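Local coordinates for protein beta-N-acetylhexosaminidase (PDB 5BZA) that probably hydrolyses terminal non-reducing N-acetyl-D-hexosamine residues from N-acetyl-beta-D-hexosaminides, as a glycoside hydrolase of family 3, at residues T204-H210 with L241-M247; K7-F13 with M272-F278; G269-I273 with S305-V309; I59-E65 with G107-A113. The contacts are given in a common frame with arbitrary orientation. Residues are numbered along the deposited sequence.

Interaction 1: residues T204-H210 with L241-M247; sequences TAVMTAH and LVLSDAM
Two neighbouring parallel strands of the TIM barrel, 205-208 and 241-243, belong to a beta-alpha-beta unit whose helix is 225-235. Their axes approach to 4.7 Å at 24°. Val-206 pairs with Val-242 and Met-207 with Leu-243, held by Val-206 N to Leu-241 O (2.8 Å), Leu-243 N to Val-206 O (2.8 Å) and Thr-208 N to Leu-243 O (2.9 Å). Val-206 and Val-242 share the face that looks to the outer layer, where Val-242 meets Leu-232 of the helix. Met-207 and Leu-243 face the barrel interior; Met-207, with chi1 and chi2 both t, brings SD to 3.6 Å from OD1 of Asp-245.

Beyond the strands, the contact turns on His-210 and Asp-245, whose CB atoms point at the opposing segment. CB of Asp-245 (chi1 t) lies over one face of the imidazole, 3.6 Å from its centroid, a CH-pi contact. His-210, chi1 m, gives its ND1 a partner in Thr-222. Asp-245, together with His-161, holds a cadmium ion, so this strand end supplies one ligand of a metal site. A water accepts from His-210 N and donates to Asp-245 OD2, while His-210 NE2 donates to Ala-246 O at 2.9 Å.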
# COMPACT_ATOMS: atom_id res chain seq x y z
N THR B 204 -2.73 -23.60 10.07
CA THR B 204 -3.84 -22.86 9.45
C THR B 204 -5.02 -22.75 10.40
O THR B 204 -5.17 -23.56 11.30
CB THR B 204 -4.31 -23.54 8.10
OG1 THR B 204 -5.33 -22.74 7.49
CG2 THR B 204 -4.93 -24.94 8.33
N ALA B 205 -5.87 -21.73 10.24
CA ALA B 205 -7.19 -21.78 10.89
C ALA B 205 -8.23 -22.25 9.85
O ALA B 205 -7.98 -22.23 8.64
CB ALA B 205 -7.59 -20.41 11.52
N VAL B 206 -9.39 -22.68 10.33
CA VAL B 206 -10.47 -23.06 9.41
C VAL B 206 -11.72 -22.23 9.74
O VAL B 206 -12.15 -22.19 10.90
CB VAL B 206 -10.84 -24.55 9.50
CG1 VAL B 206 -12.07 -24.84 8.63
CG2 VAL B 206 -9.67 -25.41 9.09
N MET B 207 -12.29 -21.60 8.72
CA MET B 207 -13.58 -20.92 8.90
C MET B 207 -14.76 -21.77 8.36
O MET B 207 -14.68 -22.33 7.29
CB MET B 207 -13.56 -19.54 8.21
CG MET B 207 -14.74 -18.67 8.62
SD MET B 207 -14.90 -17.06 7.75
CE MET B 207 -13.48 -16.15 8.41
N THR B 208 -15.85 -21.86 9.11
CA THR B 208 -17.03 -22.68 8.72
C THR B 208 -17.96 -21.93 7.80
O THR B 208 -17.92 -20.70 7.75
CB THR B 208 -17.85 -23.15 9.93
OG1 THR B 208 -18.41 -22.01 10.60
CG2 THR B 208 -16.97 -23.93 10.89
N ALA B 209 -18.72 -22.67 6.99
CA ALA B 209 -19.73 -22.06 6.16
C ALA B 209 -21.09 -22.06 6.83
O ALA B 209 -21.53 -23.12 7.32
CB ALA B 209 -19.80 -22.76 4.83
N HIS B 210 -21.81 -20.95 6.74
CA HIS B 210 -23.19 -20.88 7.22
C HIS B 210 -24.07 -21.46 6.12
O HIS B 210 -24.82 -20.73 5.47
CB HIS B 210 -23.68 -19.46 7.53
CG HIS B 210 -22.93 -18.75 8.62
ND1 HIS B 210 -22.34 -19.39 9.68
CD2 HIS B 210 -22.67 -17.42 8.78
CE1 HIS B 210 -21.75 -18.49 10.47
NE2 HIS B 210 -21.94 -17.30 9.93
N LEU B 241 -7.43 -24.35 15.04
CA LEU B 241 -8.40 -23.32 15.36
C LEU B 241 -9.55 -23.28 14.35
O LEU B 241 -9.31 -23.20 13.12
CB LEU B 241 -7.69 -21.95 15.44
CG LEU B 241 -8.51 -20.69 15.70
CD1 LEU B 241 -9.20 -20.73 17.09
CD2 LEU B 241 -7.63 -19.43 15.58
N VAL B 242 -10.77 -23.36 14.87
CA VAL B 242 -11.99 -23.30 14.05
C VAL B 242 -12.81 -22.07 14.40
O VAL B 242 -13.19 -21.87 15.56
CB VAL B 242 -12.91 -24.57 14.26
CG1 VAL B 242 -14.33 -24.37 13.61
CG2 VAL B 242 -12.24 -25.81 13.75
N LEU B 243 -13.15 -21.29 13.38
CA LEU B 243 -13.95 -20.07 13.53
C LEU B 243 -15.27 -20.15 12.84
O LEU B 243 -15.36 -20.70 11.76
CB LEU B 243 -13.24 -18.84 12.92
CG LEU B 243 -12.22 -17.97 13.61
CD1 LEU B 243 -11.07 -18.80 14.12
CD2 LEU B 243 -11.73 -17.05 12.51
N SER B 244 -16.29 -19.52 13.42
CA SER B 244 -17.51 -19.32 12.65
C SER B 244 -17.29 -18.31 11.55
O SER B 244 -16.41 -17.42 11.64
CB SER B 244 -18.64 -18.88 13.58
OG SER B 244 -18.56 -17.51 13.95
N ASP B 245 -18.11 -18.38 10.51
CA ASP B 245 -18.30 -17.17 9.71
C ASP B 245 -19.07 -16.20 10.64
O ASP B 245 -19.47 -16.60 11.73
CB ASP B 245 -19.04 -17.43 8.39
CG ASP B 245 -18.72 -16.39 7.33
OD1 ASP B 245 -18.12 -15.35 7.71
OD2 ASP B 245 -19.08 -16.57 6.14
N ALA B 246 -19.28 -14.95 10.25
CA ALA B 246 -19.86 -13.96 11.21
C ALA B 246 -21.26 -14.36 11.65
O ALA B 246 -22.16 -14.53 10.83
CB ALA B 246 -19.88 -12.57 10.60
N MET B 247 -21.46 -14.50 12.96
CA MET B 247 -22.72 -15.07 13.49
C MET B 247 -23.95 -14.21 13.22
O MET B 247 -25.06 -14.72 13.21
CB MET B 247 -22.62 -15.29 15.00
CG MET B 247 -21.80 -16.48 15.39
SD MET B 247 -22.47 -18.06 14.82
CE MET B 247 -21.34 -19.14 15.71
O HOH W 1 -20.87 -18.69 5.53

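Interaction 2: residues K7-F13 with M272-F278; sequences KLFFCGF and MILLDNF
Strands 9-13 and 273-275 run side by side, axes 4.6 Å apart and 14° from parallel, with Phe-9 opposite Ile-273, Phe-10 opposite Leu-274 and Cys-11 opposite Leu-275. The hydrogen bonds alternate across the gap: Ile-273 N to Leu-8 O (2.8 Å), Phe-10 N to Ile-273 O (2.9 Å), Leu-275 N to Phe-10 O (2.8 Å) and Gly-12 N to Leu-275 O (2.8 Å). On one face Phe-9 (chi1 m) leans across the seam, its CD1 3.9 Å from CB of Ile-273 and 4.3 Å from CD1 of Leu-275, and Leu-288 of helix 281-293 packs on it. The pairing joins the first and last strands of the eight-stranded TIM barrel, so the opposite face, with Phe-10 and Leu-274, points into the barrel interior. There CB of Phe-10 meets CD1 of Leu-274 at 3.7 Å. Met-272 (chi1 m, chi2 t, chi3 p) curls back, its CE 3.2 Å from Phe-9 O and 3.8 Å from Phe-10 CD2, with SD 5.1 Å from the Phe-10 ring centroid, an oblique Met-aromatic contact. At the far end Gly-12 lies close under the turning chain, where a side chain would run tightly into Asp-276 O. Phe-278 N reaches Gly-12 O in a weak bond of 3.0 Å. Phe-278 (chi1 p) sets its CB over the Phe-13 ring, 3.9 Å from the centroid; the rings are nearly parallel, at 9°, but slid apart, barely overlapping.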
# COMPACT_ATOMS: atom_id res chain seq x y z
N LYS B 7 -11.23 -14.94 24.78
CA LYS B 7 -10.47 -15.71 23.81
C LYS B 7 -11.37 -16.46 22.83
O LYS B 7 -10.95 -16.84 21.74
CB LYS B 7 -9.50 -16.64 24.52
CG LYS B 7 -8.42 -15.79 25.21
CD LYS B 7 -7.28 -16.55 25.84
CE LYS B 7 -6.32 -15.54 26.45
NZ LYS B 7 -5.16 -16.17 27.15
N LEU B 8 -12.64 -16.62 23.17
CA LEU B 8 -13.51 -17.34 22.27
C LEU B 8 -14.21 -16.38 21.30
O LEU B 8 -15.18 -16.77 20.64
CB LEU B 8 -14.56 -18.16 23.05
CG LEU B 8 -14.16 -19.60 23.40
CD1 LEU B 8 -12.88 -19.61 24.20
CD2 LEU B 8 -15.28 -20.39 24.12
N PHE B 9 -13.71 -15.16 21.18
CA PHE B 9 -14.34 -14.19 20.29
C PHE B 9 -13.37 -13.50 19.35
O PHE B 9 -12.26 -13.14 19.74
CB PHE B 9 -15.09 -13.13 21.09
CG PHE B 9 -16.29 -13.70 21.78
CD1 PHE B 9 -17.45 -13.96 21.06
CD2 PHE B 9 -16.25 -14.01 23.14
CE1 PHE B 9 -18.54 -14.50 21.68
CE2 PHE B 9 -17.36 -14.55 23.77
CZ PHE B 9 -18.50 -14.80 23.04
N PHE B 10 -13.85 -13.32 18.12
CA PHE B 10 -13.13 -12.67 17.06
C PHE B 10 -14.05 -11.55 16.59
O PHE B 10 -15.13 -11.84 16.08
CB PHE B 10 -12.83 -13.64 15.90
CG PHE B 10 -11.50 -13.35 15.22
CD1 PHE B 10 -11.28 -12.10 14.59
CD2 PHE B 10 -10.50 -14.33 15.17
CE1 PHE B 10 -10.06 -11.83 13.94
CE2 PHE B 10 -9.26 -14.05 14.53
CZ PHE B 10 -9.05 -12.79 13.91
N CYS B 11 -13.65 -10.29 16.76
CA CYS B 11 -14.58 -9.17 16.45
C CYS B 11 -14.17 -8.26 15.30
O CYS B 11 -13.02 -7.81 15.23
CB CYS B 11 -14.80 -8.25 17.68
SG CYS B 11 -15.35 -9.05 19.24
N GLY B 12 -15.13 -7.93 14.46
CA GLY B 12 -14.96 -7.01 13.36
C GLY B 12 -15.12 -5.57 13.85
O GLY B 12 -15.96 -5.27 14.73
N PHE B 13 -14.25 -4.69 13.32
CA PHE B 13 -14.24 -3.27 13.65
C PHE B 13 -14.35 -2.44 12.41
O PHE B 13 -13.47 -2.47 11.56
CB PHE B 13 -12.99 -2.91 14.40
CG PHE B 13 -12.90 -3.51 15.75
CD1 PHE B 13 -12.44 -4.81 15.92
CD2 PHE B 13 -13.25 -2.78 16.87
CE1 PHE B 13 -12.32 -5.35 17.16
CE2 PHE B 13 -13.12 -3.32 18.11
CZ PHE B 13 -12.65 -4.60 18.25
N MET B 272 -13.58 -20.27 17.94
CA MET B 272 -13.78 -18.84 18.03
C MET B 272 -15.01 -18.40 17.31
O MET B 272 -15.17 -18.66 16.12
CB MET B 272 -12.58 -18.06 17.47
CG MET B 272 -11.33 -18.18 18.29
SD MET B 272 -10.00 -17.03 17.82
CE MET B 272 -10.50 -15.57 18.74
N ILE B 273 -15.83 -17.64 18.02
CA ILE B 273 -17.01 -17.03 17.43
C ILE B 273 -16.67 -15.70 16.75
O ILE B 273 -16.20 -14.79 17.41
CB ILE B 273 -18.07 -16.85 18.48
CG1 ILE B 273 -18.48 -18.25 18.95
CG2 ILE B 273 -19.21 -16.04 17.91
CD1 ILE B 273 -19.33 -18.32 20.19
N LEU B 274 -16.90 -15.61 15.43
CA LEU B 274 -16.65 -14.38 14.69
C LEU B 274 -17.90 -13.48 14.70
O LEU B 274 -19.00 -13.93 14.34
CB LEU B 274 -16.20 -14.71 13.26
CG LEU B 274 -15.89 -13.53 12.32
CD1 LEU B 274 -14.55 -12.86 12.73
CD2 LEU B 274 -15.86 -13.89 10.86
N LEU B 275 -17.77 -12.26 15.24
CA LEU B 275 -18.80 -11.21 15.15
C LEU B 275 -18.42 -10.16 14.16
O LEU B 275 -17.30 -9.68 14.21
CB LEU B 275 -19.00 -10.52 16.49
CG LEU B 275 -19.32 -11.52 17.59
CD1 LEU B 275 -19.41 -10.81 18.90
CD2 LEU B 275 -20.65 -12.25 17.20
N ASP B 276 -19.34 -9.73 13.31
CA ASP B 276 -18.94 -8.75 12.31
C ASP B 276 -19.08 -7.33 12.87
O ASP B 276 -18.87 -6.36 12.14
CB ASP B 276 -19.71 -8.92 10.98
CG ASP B 276 -21.17 -8.61 11.11
OD1 ASP B 276 -21.64 -8.44 12.25
OD2 ASP B 276 -21.88 -8.57 10.07
N ASN B 277 -19.40 -7.24 14.16
CA ASN B 277 -19.61 -5.98 14.85
C ASN B 277 -19.19 -6.06 16.32
O ASN B 277 -19.84 -6.77 17.09
CB ASN B 277 -21.06 -5.55 14.77
CG ASN B 277 -21.28 -4.12 15.23
OD1 ASN B 277 -20.45 -3.53 15.95
ND2 ASN B 277 -22.42 -3.55 14.83
N PHE B 278 -18.15 -5.32 16.71
CA PHE B 278 -17.64 -5.40 18.09
C PHE B 278 -18.70 -4.99 19.09
O PHE B 278 -18.69 -5.43 20.23
CB PHE B 278 -16.39 -4.50 18.25
CG PHE B 278 -16.68 -3.02 18.16
CD1 PHE B 278 -16.74 -2.38 16.91
CD2 PHE B 278 -16.92 -2.26 19.32
CE1 PHE B 278 -17.01 -1.01 16.81
CE2 PHE B 278 -17.18 -0.89 19.23
CZ PHE B 278 -17.24 -0.26 17.97

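Interaction 3: residues G269-I273 with S305-V309; sequences GGNMI and SIKIV
In the TIM barrel, the loop leading from helix 258-268 into strand 273-275 rests against helix 299-314, which covers this end of the sheet. Gly-269 ends the preceding helix in a Schellman motif; its phi of 111° and psi of 7° would jam a CB against the carbonyl oxygen of the residue before, so glycine is called for. Gly-270 then returns to extended angles (-71°/153°), and its carbonyl oxygen comes within 3.4 Å of OG of Ser-305.

Asn-271 is the hinge of the contact and its most covered residue. Its phi/psi of -109°/-51° bends the chain so that CB points at the helix, and its CA is 4.9 Å from that of Ser-305. With chi1 m, the amide ND2 donates to Ser-305 OG at 2.9 Å. That hydroxyl is also bonded to Lys-301 O, one turn back in its own helix. The other end of the amide, OD1, receives Arg-233 NH2 and Val-242 N, so one side chain ties the helix to the neighbouring strand 241-243; CD1 of Ile-308 abuts the same OD1 at 3.5 Å.

Met-272 (phi/psi -120°/128°) is extended and leads toward Ile-273 and the eighth strand. Val-309 stands one helical turn after Ser-305, its backbone N bonded to Ser-305 O at 2.9 Å. In the t rotamer it sets CG2 3.7 Å from CG of Met-272.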
# COMPACT_ATOMS: atom_id res chain seq x y z
N GLY B 269 -17.85 -28.09 18.41
CA GLY B 269 -16.42 -28.27 18.30
C GLY B 269 -15.77 -27.01 17.79
O GLY B 269 -14.59 -27.00 17.54
N GLY B 270 -16.54 -25.94 17.66
CA GLY B 270 -15.95 -24.66 17.30
C GLY B 270 -15.11 -24.00 18.39
O GLY B 270 -15.34 -24.22 19.59
N ASN B 271 -14.14 -23.17 18.00
CA ASN B 271 -13.30 -22.48 18.96
C ASN B 271 -13.56 -20.98 19.07
O ASN B 271 -13.69 -20.44 20.16
CB ASN B 271 -11.83 -22.67 18.63
CG ASN B 271 -11.43 -24.11 18.56
OD1 ASN B 271 -10.74 -24.51 17.60
ND2 ASN B 271 -11.79 -24.90 19.58
N MET B 272 -13.58 -20.27 17.94
CA MET B 272 -13.78 -18.84 18.03
C MET B 272 -15.01 -18.40 17.31
O MET B 272 -15.17 -18.66 16.12
CB MET B 272 -12.58 -18.06 17.47
CG MET B 272 -11.33 -18.18 18.29
SD MET B 272 -10.00 -17.03 17.82
CE MET B 272 -10.50 -15.57 18.74
N ILE B 273 -15.83 -17.64 18.02
CA ILE B 273 -17.01 -17.03 17.43
C ILE B 273 -16.67 -15.70 16.75
O ILE B 273 -16.20 -14.79 17.41
CB ILE B 273 -18.07 -16.85 18.48
CG1 ILE B 273 -18.48 -18.25 18.95
CG2 ILE B 273 -19.21 -16.04 17.91
CD1 ILE B 273 -19.33 -18.32 20.19
N SER B 305 -10.78 -25.07 23.74
CA SER B 305 -10.82 -23.90 22.89
C SER B 305 -9.82 -22.82 23.32
O SER B 305 -9.01 -22.35 22.52
CB SER B 305 -12.25 -23.36 22.88
OG SER B 305 -13.09 -24.22 22.12
N ILE B 306 -9.89 -22.43 24.59
CA ILE B 306 -8.95 -21.46 25.15
C ILE B 306 -7.51 -21.92 24.94
O ILE B 306 -6.62 -21.11 24.61
CB ILE B 306 -9.25 -21.19 26.62
CG1 ILE B 306 -10.53 -20.37 26.73
CG2 ILE B 306 -8.09 -20.45 27.27
CD1 ILE B 306 -10.92 -20.00 28.14
N LYS B 307 -7.27 -23.22 25.13
CA LYS B 307 -5.92 -23.76 24.93
C LYS B 307 -5.45 -23.55 23.48
O LYS B 307 -4.31 -23.09 23.23
CB LYS B 307 -5.90 -25.26 25.27
CG LYS B 307 -4.52 -25.91 25.14
CD LYS B 307 -4.49 -27.28 25.80
CE LYS B 307 -3.33 -28.13 25.27
NZ LYS B 307 -2.14 -27.28 24.88
N ILE B 308 -6.35 -23.85 22.54
CA ILE B 308 -6.04 -23.68 21.13
C ILE B 308 -5.72 -22.20 20.80
O ILE B 308 -4.69 -21.89 20.17
CB ILE B 308 -7.19 -24.20 20.25
CG1 ILE B 308 -7.31 -25.72 20.40
CG2 ILE B 308 -6.96 -23.88 18.80
CD1 ILE B 308 -8.40 -26.32 19.56
N VAL B 309 -6.59 -21.28 21.23
CA VAL B 309 -6.36 -19.88 20.96
C VAL B 309 -5.02 -19.42 21.53
O VAL B 309 -4.27 -18.71 20.86
CB VAL B 309 -7.48 -19.00 21.50
CG1 VAL B 309 -7.06 -17.52 21.44
CG2 VAL B 309 -8.74 -19.24 20.73

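Interaction 4: residues I59-E65 with G107-A113; sequences IVSSDHE and GFNMVFA
Strand 59-62 and the short strand 110-111 lie side by side and parallel, but loosely, the two segments diverging by 51° end to end. Gly-107, at positive phi, closes helix 89-106 with a Schellman motif. Val-60 O accepts both Asn-109 N (2.9 Å) and Met-110 N (3.0 Å), and Phe-112 N bonds to Ser-62 O at 2.9 Å. Between these, Ser-61 OG gives only a weak bond to Met-110 O (3.3 Å), and a water joins Met-110 O to Ser-62 OG. Inverse gamma turns centred on His-64 and Phe-112 follow the strands, and Ser-62 OG accepts from His-64 N (3.2 Å) in an ST turn.

The side chain of Asn-109, chi1 p, stands in for a backbone carbonyl: OD1 accepts Val-60 N at 2.8 Å. Val-60 CG1 packs on Phe-108 CD1 (3.6 Å), and Ile-59 CG2 on Met-110 CE (3.8 Å). Phe-112 (chi1 m) turns a face to Ser-61, whose CB is 4.0 Å from the ring centroid. Glu-65 is held by salt bridges to Lys-160 and Arg-130, its side chain about 6 Å from a bound cadmium ion. These are adjacent strands of a TIM barrel, their C-terminal ends bordering the metal site of His-161 and Asp-245.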
# COMPACT_ATOMS: atom_id res chain seq x y z
N ILE B 59 -4.90 -11.76 17.79
CA ILE B 59 -4.87 -12.20 16.42
C ILE B 59 -5.52 -11.09 15.59
O ILE B 59 -6.68 -10.73 15.86
CB ILE B 59 -5.65 -13.55 16.22
CG1 ILE B 59 -5.12 -14.59 17.20
CG2 ILE B 59 -5.52 -14.03 14.76
CD1 ILE B 59 -5.96 -15.82 17.29
N VAL B 60 -4.79 -10.56 14.61
CA VAL B 60 -5.23 -9.41 13.83
C VAL B 60 -5.37 -9.82 12.37
O VAL B 60 -4.39 -10.28 11.76
CB VAL B 60 -4.24 -8.18 13.90
CG1 VAL B 60 -4.75 -6.99 13.04
CG2 VAL B 60 -4.01 -7.75 15.34
N SER B 61 -6.57 -9.65 11.81
CA SER B 61 -6.85 -10.24 10.52
C SER B 61 -7.54 -9.24 9.58
O SER B 61 -8.10 -8.22 10.02
CB SER B 61 -7.75 -11.49 10.73
OG SER B 61 -7.74 -12.28 9.56
N SER B 62 -7.53 -9.56 8.29
CA SER B 62 -8.30 -8.83 7.29
C SER B 62 -8.97 -9.81 6.33
O SER B 62 -8.61 -11.01 6.30
CB SER B 62 -7.40 -7.90 6.50
OG SER B 62 -6.66 -8.69 5.57
N ASP B 63 -9.88 -9.27 5.51
CA ASP B 63 -10.48 -10.05 4.43
C ASP B 63 -9.79 -9.80 3.10
O ASP B 63 -10.43 -9.86 2.04
CB ASP B 63 -11.98 -9.72 4.24
CG ASP B 63 -12.84 -10.26 5.35
OD1 ASP B 63 -12.50 -11.30 5.92
OD2 ASP B 63 -13.91 -9.64 5.61
N HIS B 64 -8.50 -9.51 3.13
CA HIS B 64 -7.83 -9.17 1.91
C HIS B 64 -7.47 -10.41 1.12
O HIS B 64 -6.37 -10.93 1.24
CB HIS B 64 -6.58 -8.29 2.16
CG HIS B 64 -6.03 -7.69 0.90
ND1 HIS B 64 -6.41 -6.46 0.43
CD2 HIS B 64 -5.22 -8.22 -0.05
CE1 HIS B 64 -5.81 -6.23 -0.73
NE2 HIS B 64 -5.09 -7.29 -1.04
N GLU B 65 -8.39 -10.85 0.26
CA GLU B 65 -8.23 -12.09 -0.49
C GLU B 65 -7.38 -11.93 -1.71
O GLU B 65 -6.77 -12.90 -2.21
CB GLU B 65 -9.59 -12.65 -0.94
CG GLU B 65 -10.49 -13.11 0.19
CD GLU B 65 -11.88 -13.60 -0.27
OE1 GLU B 65 -12.18 -13.68 -1.48
OE2 GLU B 65 -12.68 -13.96 0.62
N GLY B 107 1.43 -5.15 10.66
CA GLY B 107 0.96 -5.58 11.97
C GLY B 107 -0.13 -6.66 11.91
O GLY B 107 -0.57 -7.10 12.96
N PHE B 108 -0.58 -7.08 10.73
CA PHE B 108 -1.54 -8.21 10.67
C PHE B 108 -0.81 -9.54 11.01
O PHE B 108 0.41 -9.61 10.90
CB PHE B 108 -2.21 -8.27 9.29
CG PHE B 108 -3.18 -7.13 9.03
CD1 PHE B 108 -4.52 -7.22 9.42
CD2 PHE B 108 -2.71 -5.92 8.47
CE1 PHE B 108 -5.41 -6.15 9.19
CE2 PHE B 108 -3.57 -4.83 8.25
CZ PHE B 108 -4.93 -4.95 8.61
N ASN B 109 -1.49 -10.55 11.54
CA ASN B 109 -0.84 -11.86 11.64
C ASN B 109 -1.72 -13.03 11.16
O ASN B 109 -1.29 -14.19 11.14
CB ASN B 109 -0.36 -12.12 13.08
CG ASN B 109 -1.39 -11.75 14.11
OD1 ASN B 109 -2.56 -12.14 13.99
ND2 ASN B 109 -0.97 -11.00 15.14
N MET B 110 -2.91 -12.70 10.64
CA MET B 110 -3.79 -13.71 10.06
C MET B 110 -4.43 -13.06 8.85
O MET B 110 -4.53 -11.84 8.79
CB MET B 110 -4.86 -14.19 11.05
CG MET B 110 -5.81 -15.28 10.49
SD MET B 110 -6.90 -16.00 11.74
CE MET B 110 -5.75 -17.09 12.59
N VAL B 111 -4.80 -13.86 7.87
CA VAL B 111 -5.64 -13.41 6.80
C VAL B 111 -6.80 -14.42 6.63
O VAL B 111 -6.62 -15.64 6.70
CB VAL B 111 -4.83 -13.25 5.50
CG1 VAL B 111 -4.32 -14.64 5.01
CG2 VAL B 111 -5.64 -12.50 4.44
N PHE B 112 -8.00 -13.89 6.40
CA PHE B 112 -9.16 -14.73 6.16
C PHE B 112 -9.14 -15.08 4.68
O PHE B 112 -9.98 -14.62 3.90
CB PHE B 112 -10.45 -14.02 6.59
CG PHE B 112 -10.59 -13.87 8.08
CD1 PHE B 112 -9.88 -14.66 8.94
CD2 PHE B 112 -11.49 -12.96 8.62
CE1 PHE B 112 -10.03 -14.56 10.33
CE2 PHE B 112 -11.65 -12.84 10.02
CZ PHE B 112 -10.90 -13.65 10.88
N ALA B 113 -8.15 -15.91 4.32
CA ALA B 113 -7.94 -16.41 2.97
C ALA B 113 -6.97 -17.59 3.10
O ALA B 113 -6.32 -17.72 4.14
CB ALA B 113 -7.37 -15.35 2.09
O HOH W 2 -4.55 -9.77 6.80

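In the fold
From the N terminus, K7-F13 lays down the first barrel strand and waits some 260 residues for its partner in interaction 2. Inside that long loop the chain closes interaction 4, between the third and fourth strands, and then, in series with it, interaction 1, between the sixth and seventh. Interaction 2 brings in the eighth strand, and a probable hydrogen bond from Met-272 N to Val-242 O joins it to interaction 1, completing the ring. Interaction 3 opens at Gly-269, just before interaction 2 closes, so the two overlap at Met-272 and Ile-273; it sets helix 299-314 against the end of the barrel where the strands begin. Within the barrel, Met-207, Leu-243, Phe-10 and Leu-274 all pack against Phe-112.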